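Local coordinates for protein trans-2-enoyl-CoA reductase (PDB 4GGO) that reduces the carbon-carbon double bond of trans-2-enoyl-CoA substrates such as crotonyl-CoA with NADH, as part of bacterial fatty acid synthesis, at residues 178-183 against 372-377; 323-326 against 330-333; 111-116 against 131-136. All blocks are in the same frame, centred on the assembly; numbering follows the deposited sequence.

Interaction 1: 178-183 against 372-377; sequences VDPFTG and AGYRHD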
loop_
_atom_site.group_PDB
_atom_site.type_symbol
_atom_site.label_atom_id
_atom_site.label_comp_id
_atom_site.label_asym_id
_atom_site.label_seq_id
_atom_site.Cartn_x
_atom_site.Cartn_y
_atom_site.Cartn_z
ATOM N N VAL A 178 0.507 -4.244 -21.456
ATOM C CA VAL A 178 -0.592 -5.128 -21.812
ATOM C C VAL A 178 -1.885 -4.705 -21.121
ATOM O O VAL A 178 -1.879 -4.290 -19.962
ATOM C CB VAL A 178 -0.253 -6.613 -21.498
ATOM C CG1 VAL A 178 -0.124 -6.840 -19.996
ATOM C CG2 VAL A 178 -1.291 -7.547 -22.102
ATOM N N ASP A 179 -2.986 -4.770 -21.859
ATOM C CA ASP A 179 -4.302 -4.539 -21.285
ATOM C C ASP A 179 -4.836 -5.893 -20.845
ATOM O O ASP A 179 -5.196 -6.720 -21.681
ATOM C CB ASP A 179 -5.231 -3.890 -22.314
ATOM C CG ASP A 179 -6.559 -3.446 -21.717
ATOM O OD1 ASP A 179 -7.214 -4.252 -21.022
ATOM O OD2 ASP A 179 -6.951 -2.283 -21.946
ATOM N N PRO A 180 -4.885 -6.122 -19.524
ATOM C CA PRO A 180 -5.258 -7.417 -18.943
ATOM C C PRO A 180 -6.691 -7.834 -19.264
ATOM O O PRO A 180 -7.018 -9.014 -19.151
ATOM C CB PRO A 180 -5.104 -7.179 -17.437
ATOM C CG PRO A 180 -5.268 -5.708 -17.271
ATOM C CD PRO A 180 -4.635 -5.106 -18.488
ATOM N N PHE A 181 -7.530 -6.880 -19.660
ATOM C CA PHE A 181 -8.929 -7.177 -19.954
ATOM C C PHE A 181 -9.176 -7.498 -21.427
ATOM O O PHE A 181 -10.125 -8.205 -21.764
ATOM C CB PHE A 181 -9.834 -6.031 -19.494
ATOM C CG PHE A 181 -9.996 -5.953 -18.002
ATOM C CD1 PHE A 181 -10.903 -6.772 -17.350
ATOM C CD2 PHE A 181 -9.240 -5.067 -17.252
ATOM C CE1 PHE A 181 -11.055 -6.710 -15.976
ATOM C CE2 PHE A 181 -9.388 -4.999 -15.878
ATOM C CZ PHE A 181 -10.297 -5.821 -15.239
ATOM N N THR A 182 -8.318 -6.983 -22.302
ATOM C CA THR A 182 -8.446 -7.241 -23.733
ATOM C C THR A 182 -7.332 -8.157 -24.229
ATOM O O THR A 182 -7.462 -8.800 -25.272
ATOM C CB THR A 182 -8.417 -5.936 -24.548
ATOM O OG1 THR A 182 -7.134 -5.314 -24.405
ATOM C CG2 THR A 182 -9.500 -4.979 -24.069
ATOM N N GLY A 183 -6.235 -8.207 -23.480
ATOM C CA GLY A 183 -5.104 -9.044 -23.834
ATOM C C GLY A 183 -4.195 -8.405 -24.866
ATOM O O GLY A 183 -3.269 -9.041 -25.365
ATOM N N ALA A 372 -5.269 -13.157 -15.750
ATOM C CA ALA A 372 -6.410 -13.469 -14.897
ATOM C C ALA A 372 -6.180 -12.960 -13.478
ATOM O O ALA A 372 -7.063 -12.349 -12.877
ATOM C CB ALA A 372 -6.673 -14.967 -14.889
ATOM N N GLY A 373 -4.988 -13.219 -12.948
ATOM C CA GLY A 373 -4.622 -12.743 -11.627
ATOM C C GLY A 373 -4.584 -11.227 -11.564
ATOM O O GLY A 373 -4.953 -10.629 -10.554
ATOM N N TYR A 374 -4.137 -10.606 -12.651
ATOM C CA TYR A 374 -4.068 -9.150 -12.729
ATOM C C TYR A 374 -5.469 -8.549 -12.691
ATOM O O TYR A 374 -5.717 -7.587 -11.963
ATOM C CB TYR A 374 -3.343 -8.713 -14.004
ATOM C CG TYR A 374 -2.877 -7.272 -13.996
ATOM C CD1 TYR A 374 -3.778 -6.226 -14.153
ATOM C CD2 TYR A 374 -1.532 -6.958 -13.846
ATOM C CE1 TYR A 374 -3.358 -4.911 -14.150
ATOM C CE2 TYR A 374 -1.100 -5.643 -13.843
ATOM C CZ TYR A 374 -2.018 -4.624 -13.997
ATOM O OH TYR A 374 -1.599 -3.314 -13.996
ATOM N N ARG A 375 -6.377 -9.115 -13.483
ATOM C CA ARG A 375 -7.759 -8.643 -13.520
ATOM C C ARG A 375 -8.409 -8.755 -12.147
ATOM O O ARG A 375 -9.143 -7.863 -11.722
ATOM C CB ARG A 375 -8.581 -9.430 -14.545
ATOM C CG ARG A 375 -8.221 -9.147 -15.995
ATOM C CD ARG A 375 -9.234 -9.771 -16.945
ATOM N NE ARG A 375 -9.288 -11.225 -16.825
ATOM C CZ ARG A 375 -8.561 -12.061 -17.558
ATOM N NH1 ARG A 375 -7.718 -11.589 -18.465
ATOM N NH2 ARG A 375 -8.676 -13.370 -17.383
ATOM N N HIS A 376 -8.129 -9.855 -11.454
ATOM C CA HIS A 376 -8.690 -10.083 -10.129
ATOM C C HIS A 376 -8.215 -9.038 -9.126
ATOM O O HIS A 376 -9.020 -8.462 -8.400
ATOM C CB HIS A 376 -8.344 -11.483 -9.622
ATOM C CG HIS A 376 -8.828 -11.753 -8.231
ATOM N ND1 HIS A 376 -10.162 -11.921 -7.927
ATOM C CD2 HIS A 376 -8.158 -11.865 -7.059
ATOM C CE1 HIS A 376 -10.293 -12.134 -6.631
ATOM N NE2 HIS A 376 -9.092 -12.104 -6.080
ATOM N N ASP A 377 -6.907 -8.797 -9.090
ATOM C CA ASP A 377 -6.339 -7.825 -8.159
ATOM C C ASP A 377 -6.859 -6.417 -8.426
ATOM O O ASP A 377 -7.150 -5.667 -7.494
ATOM C CB ASP A 377 -4.811 -7.845 -8.212
ATOM C CG ASP A 377 -4.224 -9.095 -7.588
ATOM O OD1 ASP A 377 -4.974 -9.828 -6.908
ATOM O OD2 ASP A 377 -3.013 -9.342 -7.768
#

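Interaction 2: 323-326 against 330-333; sequences LYRK and IPVD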
loop_
_atom_site.group_PDB
_atom_site.type_symbol
_atom_site.label_atom_id
_atom_site.label_comp_id
_atom_site.label_asym_id
_atom_site.label_seq_id
_atom_site.Cartn_x
_atom_site.Cartn_y
_atom_site.Cartn_z
ATOM N N LEU A 323 9.760 -7.226 11.742
ATOM C CA LEU A 323 9.510 -6.347 12.877
ATOM C C LEU A 323 9.534 -7.085 14.213
ATOM O O LEU A 323 10.180 -6.642 15.163
ATOM C CB LEU A 323 8.172 -5.622 12.708
ATOM C CG LEU A 323 7.989 -4.821 11.416
ATOM C CD1 LEU A 323 6.633 -4.130 11.404
ATOM C CD2 LEU A 323 9.114 -3.812 11.243
ATOM N N TYR A 324 8.829 -8.209 14.285
ATOM C CA TYR A 324 8.688 -8.929 15.547
ATOM C C TYR A 324 9.187 -10.365 15.434
ATOM O O TYR A 324 8.399 -11.306 15.321
ATOM C CB TYR A 324 7.234 -8.877 16.026
ATOM C CG TYR A 324 6.691 -7.465 16.071
ATOM C CD1 TYR A 324 6.975 -6.625 17.140
ATOM C CD2 TYR A 324 5.911 -6.966 15.036
ATOM C CE1 TYR A 324 6.491 -5.331 17.180
ATOM C CE2 TYR A 324 5.423 -5.673 15.066
ATOM C CZ TYR A 324 5.715 -4.860 16.141
ATOM O OH TYR A 324 5.230 -3.574 16.176
ATOM N N ARG A 325 10.508 -10.516 15.466
ATOM C CA ARG A 325 11.153 -11.817 15.334
ATOM C C ARG A 325 11.587 -12.366 16.687
ATOM O O ARG A 325 11.760 -11.617 17.648
ATOM C CB ARG A 325 12.380 -11.705 14.431
ATOM C CG ARG A 325 12.079 -11.271 13.011
ATOM C CD ARG A 325 13.336 -10.765 12.332
ATOM N NE ARG A 325 14.428 -11.730 12.405
ATOM C CZ ARG A 325 14.693 -12.629 11.463
ATOM N NH1 ARG A 325 13.942 -12.688 10.372
ATOM N NH2 ARG A 325 15.708 -13.470 11.611
ATOM N N LYS A 326 11.781 -13.679 16.746
ATOM C CA LYS A 326 12.227 -14.335 17.969
ATOM C C LYS A 326 13.663 -13.955 18.327
ATOM O O LYS A 326 14.057 -14.032 19.488
ATOM C CB LYS A 326 12.102 -15.855 17.837
ATOM C CG LYS A 326 10.698 -16.339 17.498
ATOM C CD LYS A 326 10.660 -17.852 17.340
ATOM C CE LYS A 326 9.355 -18.319 16.711
ATOM N NZ LYS A 326 8.169 -17.978 17.541
ATOM N N ILE A 330 15.964 -6.690 13.435
ATOM C CA ILE A 330 15.202 -6.219 12.288
ATOM C C ILE A 330 16.129 -6.194 11.080
ATOM O O ILE A 330 16.879 -5.236 10.885
ATOM C CB ILE A 330 14.602 -4.818 12.521
ATOM C CG1 ILE A 330 13.678 -4.826 13.739
ATOM C CG2 ILE A 330 13.835 -4.354 11.291
ATOM C CD1 ILE A 330 12.997 -3.495 14.000
ATOM N N PRO A 331 16.097 -7.269 10.276
ATOM C CA PRO A 331 16.968 -7.435 9.109
ATOM C C PRO A 331 16.787 -6.310 8.102
ATOM O O PRO A 331 15.661 -5.979 7.733
ATOM C CB PRO A 331 16.495 -8.762 8.505
ATOM C CG PRO A 331 15.865 -9.491 9.642
ATOM C CD PRO A 331 15.210 -8.428 10.469
ATOM N N VAL A 332 17.899 -5.723 7.676
ATOM C CA VAL A 332 17.879 -4.647 6.698
ATOM C C VAL A 332 18.976 -4.877 5.670
ATOM O O VAL A 332 19.921 -5.623 5.923
ATOM C CB VAL A 332 18.105 -3.278 7.365
ATOM C CG1 VAL A 332 16.894 -2.879 8.204
ATOM C CG2 VAL A 332 19.371 -3.305 8.212
ATOM N N ASP A 333 18.852 -4.242 4.511
ATOM C CA ASP A 333 19.910 -4.322 3.514
ATOM C C ASP A 333 21.078 -3.422 3.901
ATOM O O ASP A 333 21.095 -2.838 4.984
ATOM C CB ASP A 333 19.394 -3.993 2.104
ATOM C CG ASP A 333 18.771 -2.605 2.001
ATOM O OD1 ASP A 333 18.954 -1.775 2.915
ATOM O OD2 ASP A 333 18.098 -2.342 0.982
#

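Interaction 3: 111-116 against 131-136; sequences GLYSVT and IEEAKK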
loop_
_atom_site.group_PDB
_atom_site.type_symbol
_atom_site.label_atom_id
_atom_site.label_comp_id
_atom_site.label_asym_id
_atom_site.label_seq_id
_atom_site.Cartn_x
_atom_site.Cartn_y
_atom_site.Cartn_z
ATOM N N GLY A 111 -13.748 -7.102 20.126
ATOM C CA GLY A 111 -13.513 -6.418 21.385
ATOM C C GLY A 111 -12.218 -5.630 21.365
ATOM O O GLY A 111 -11.583 -5.430 22.401
ATOM N N LEU A 112 -11.825 -5.184 20.176
ATOM C CA LEU A 112 -10.603 -4.410 20.006
ATOM C C LEU A 112 -10.907 -2.920 19.899
ATOM O O LEU A 112 -11.927 -2.526 19.332
ATOM C CB LEU A 112 -9.857 -4.865 18.749
ATOM C CG LEU A 112 -9.415 -6.327 18.673
ATOM C CD1 LEU A 112 -8.825 -6.629 17.303
ATOM C CD2 LEU A 112 -8.414 -6.643 19.772
ATOM N N TYR A 113 -10.018 -2.093 20.440
ATOM C CA TYR A 113 -10.125 -0.652 20.257
ATOM C C TYR A 113 -9.731 -0.286 18.831
ATOM O O TYR A 113 -8.646 -0.641 18.367
ATOM C CB TYR A 113 -9.235 0.098 21.249
ATOM C CG TYR A 113 -9.094 1.574 20.939
ATOM C CD1 TYR A 113 -10.067 2.483 21.333
ATOM C CD2 TYR A 113 -7.986 2.058 20.254
ATOM C CE1 TYR A 113 -9.941 3.831 21.051
ATOM C CE2 TYR A 113 -7.852 3.401 19.966
ATOM C CZ TYR A 113 -8.831 4.284 20.368
ATOM O OH TYR A 113 -8.698 5.623 20.082
ATOM N N SER A 114 -10.614 0.426 18.140
ATOM C CA SER A 114 -10.343 0.850 16.773
ATOM C C SER A 114 -11.052 2.156 16.445
ATOM O O SER A 114 -12.280 2.238 16.486
ATOM C CB SER A 114 -10.763 -0.236 15.781
ATOM O OG SER A 114 -10.509 0.171 14.449
ATOM N N VAL A 115 -10.267 3.179 16.124
ATOM C CA VAL A 115 -10.811 4.469 15.727
ATOM C C VAL A 115 -10.258 4.880 14.367
ATOM O O VAL A 115 -9.049 4.857 14.145
ATOM C CB VAL A 115 -10.498 5.562 16.767
ATOM C CG1 VAL A 115 -10.801 6.944 16.203
ATOM C CG2 VAL A 115 -11.287 5.315 18.044
ATOM N N THR A 116 -11.156 5.245 13.457
ATOM C CA THR A 116 -10.758 5.688 12.129
ATOM C C THR A 116 -11.031 7.177 11.954
ATOM O O THR A 116 -12.159 7.636 12.132
ATOM C CB THR A 116 -11.499 4.908 11.029
ATOM O OG1 THR A 116 -11.268 3.504 11.198
ATOM C CG2 THR A 116 -11.016 5.337 9.651
ATOM N N ILE A 131 -3.725 13.279 17.628
ATOM C CA ILE A 131 -3.123 13.641 18.907
ATOM C C ILE A 131 -4.175 13.716 20.011
ATOM O O ILE A 131 -3.969 13.207 21.112
ATOM C CB ILE A 131 -2.388 14.992 18.812
ATOM C CG1 ILE A 131 -1.196 14.881 17.859
ATOM C CG2 ILE A 131 -1.929 15.455 20.185
ATOM C CD1 ILE A 131 -0.510 16.201 17.583
ATOM N N GLU A 132 -5.305 14.341 19.698
ATOM C CA GLU A 132 -6.402 14.487 20.650
ATOM C C GLU A 132 -6.949 13.135 21.104
ATOM O O GLU A 132 -7.142 12.903 22.298
ATOM C CB GLU A 132 -7.521 15.333 20.039
ATOM C CG GLU A 132 -8.743 15.491 20.928
ATOM C CD GLU A 132 -9.741 16.487 20.370
ATOM O OE1 GLU A 132 -9.373 17.247 19.450
ATOM O OE2 GLU A 132 -10.895 16.510 20.849
ATOM N N GLU A 133 -7.193 12.247 20.147
ATOM C CA GLU A 133 -7.702 10.915 20.454
ATOM C C GLU A 133 -6.678 10.099 21.240
ATOM O O GLU A 133 -7.036 9.348 22.150
ATOM C CB GLU A 133 -8.103 10.184 19.169
ATOM C CG GLU A 133 -8.576 8.752 19.378
ATOM C CD GLU A 133 -9.841 8.659 20.216
ATOM O OE1 GLU A 133 -10.617 9.638 20.246
ATOM O OE2 GLU A 133 -10.057 7.601 20.845
ATOM N N ALA A 134 -5.405 10.261 20.892
ATOM C CA ALA A 134 -4.325 9.566 21.584
ATOM C C ALA A 134 -4.175 10.071 23.017
ATOM O O ALA A 134 -3.938 9.287 23.938
ATOM C CB ALA A 134 -3.019 9.727 20.825
ATOM N N LYS A 135 -4.308 11.382 23.196
ATOM C CA LYS A 135 -4.247 11.991 24.523
ATOM C C LYS A 135 -5.408 11.529 25.395
ATOM O O LYS A 135 -5.250 11.310 26.595
ATOM C CB LYS A 135 -4.266 13.517 24.411
ATOM C CG LYS A 135 -2.946 14.135 23.980
ATOM C CD LYS A 135 -1.913 14.065 25.092
ATOM C CE LYS A 135 -0.564 14.585 24.620
ATOM N NZ LYS A 135 -0.672 15.952 24.039
ATOM N N LYS A 136 -6.574 11.379 24.776
ATOM C CA LYS A 136 -7.800 11.035 25.485
ATOM C C LYS A 136 -7.763 9.628 26.075
ATOM O O LYS A 136 -8.283 9.390 27.166
ATOM C CB LYS A 136 -8.994 11.162 24.536
ATOM C CG LYS A 136 -10.338 10.846 25.164
ATOM C CD LYS A 136 -11.382 10.520 24.103
ATOM C CE LYS A 136 -11.383 11.540 22.971
ATOM N NZ LYS A 136 -12.467 11.294 21.972
#

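Interaction 1: 178-183 against 372-377
Arg375 grips the 180-181 corner in two ways. Its NH1 donates to the backbone Pro180 O at 2.8 Å, with an N-H...O angle of 161°. The oxygen lies in the guanidinium plane, and NH1 meets it nearly in line with the C=O bond. The aliphatic part of the same side chain runs over one face of the Phe181 ring. Arg375 CG makes a CH-pi contact there, 3.8 Å from the ring centroid. The chain then bends at chi3 (-62°), which turns the guanidinium back to the carbonyl. The preceding residue, Tyr374, sets CD1 obliquely against Pro180 CG at 3.5 Å.

Further bonds position both partners. Arg375 NH2 forms a salt bridge with Glu366. In the loop, Asp179 OD1 accepts from Phe181 N at 3.0 Å and from Thr182 N at 3.2 Å. The Tyr374 side chain also touches Val281, an NAD(+)-binding residue, and Leu295 of helix 291-305. The loop joining strands 173-178 and 185-190 contains an Asx turn, Asp179 OD1 to Phe181 N, and is docked on helix 371-380 near the cofactor site.

Interaction 2: 323-326 against 330-333
Leu323 and Ile330 bring the two backbones together, with their CA atoms 5.7 Å apart. Leu323 ends helix 311-323, and Tyr324 is the first residue to leave helical angles. Three residues separate Lys326 from Ile330; over them the chain turns back, and it runs on in extended form from Ile330. The nearest atoms of the Leu323-Ile330 pair are Leu323 O and Ile330 CG1, 4.2 Å apart, so this meeting is loose.

The closer packing is between Arg325 and Pro331. Arg325 CD lies 3.5 Å from Pro331 CD. Further along the side chain, Pro331 CG sits over one face of the guanidinium, 3.6 Å above its plane and displaced toward the rim. A bend at chi3 (53°) swings the guanidinium round so that this face meets the proline ring. Contact between the two segments is by packing alone. The polar end of Arg325 is bonded to other residues: NH2 makes a salt bridge with Asp327 in the turn, and NH1 donates to the Glu321 carbonyl in the last turn of the helix. These bonds probably limit rotation of the group.

Leu323 and Ile330 both touch Ile338, and Ile330 also reaches Phe273. This is a helix-to-strand connection of the Rossmann-type fold, leading from helix 311-323 to the edge strand 338-339 of the parallel sheet.

Interaction 3: 111-116 against 131-136
The Tyr113 ring meets the Glu133 carboxylate at its edge, with OE2 near the ring plane. The ring and carboxylate planes are only 14° apart, so the two flat groups are almost coplanar. Neither stacks on the other. Tyr113 OH donates to Glu133 OE2 at 2.5 Å, a short bond. It reaches OE2 on the anti side, 15° out of the carboxylate plane. The syn side of the other oxygen is used as well: Lys136 NZ makes a salt bridge to Glu133 OE1 at 3.0 Å. The carboxylate is therefore held through both oxygens, by a phenol and an ammonium group. The lysine would be expected to favour the charged form of Glu133.

Val115 adds a lighter contact, with CG2 3.8 Å from Glu133 OE2. Tyr113 and Val115 both point toward the helix. The side chain of Glu133 leaves its helix with CG anti to the backbone N. It then bends at chi2 (63°), which carries the carboxylate to the phenol.

Around the pair, Tyr113 and Glu133 both touch Ile79 of the neighbouring strand 77-82. Tyr113 also packs on Ile139, just before strand 141-146. Val115 is joined to strand 77-82 by backbone hydrogen bonds. A surface hydrogen bond thus ties helix 124-136 to the start of outermost strand 114-118. The helix is the crossover of the beta-alpha-beta connection from that strand to parallel strand 141-146, as in a Rossmann-type fold.

How the interactions relate
Interactions 2 and 3 both concern the parallel sheet. Interaction 3 fixes a helix to outermost strand 114-118. Interaction 2 shapes the connection to the other outermost strand, 338-339, and also packs on inner strands. Their centres are 27 Å apart. Interaction 1 ties the loop between strands 173-178 and 185-190, which lie outside this sheet, to a helix late in the chain. It lies across the chain's centre from interaction 3. Interaction 3 is a surface contact carried by charge and a hydroxyl. Interactions 1 and 2 are partly buried, and each sets an arginine against a proline. In interaction 1 the guanidinium bonds across the contact; in interaction 2 its bonds go to nearby residues. None of the three touches another.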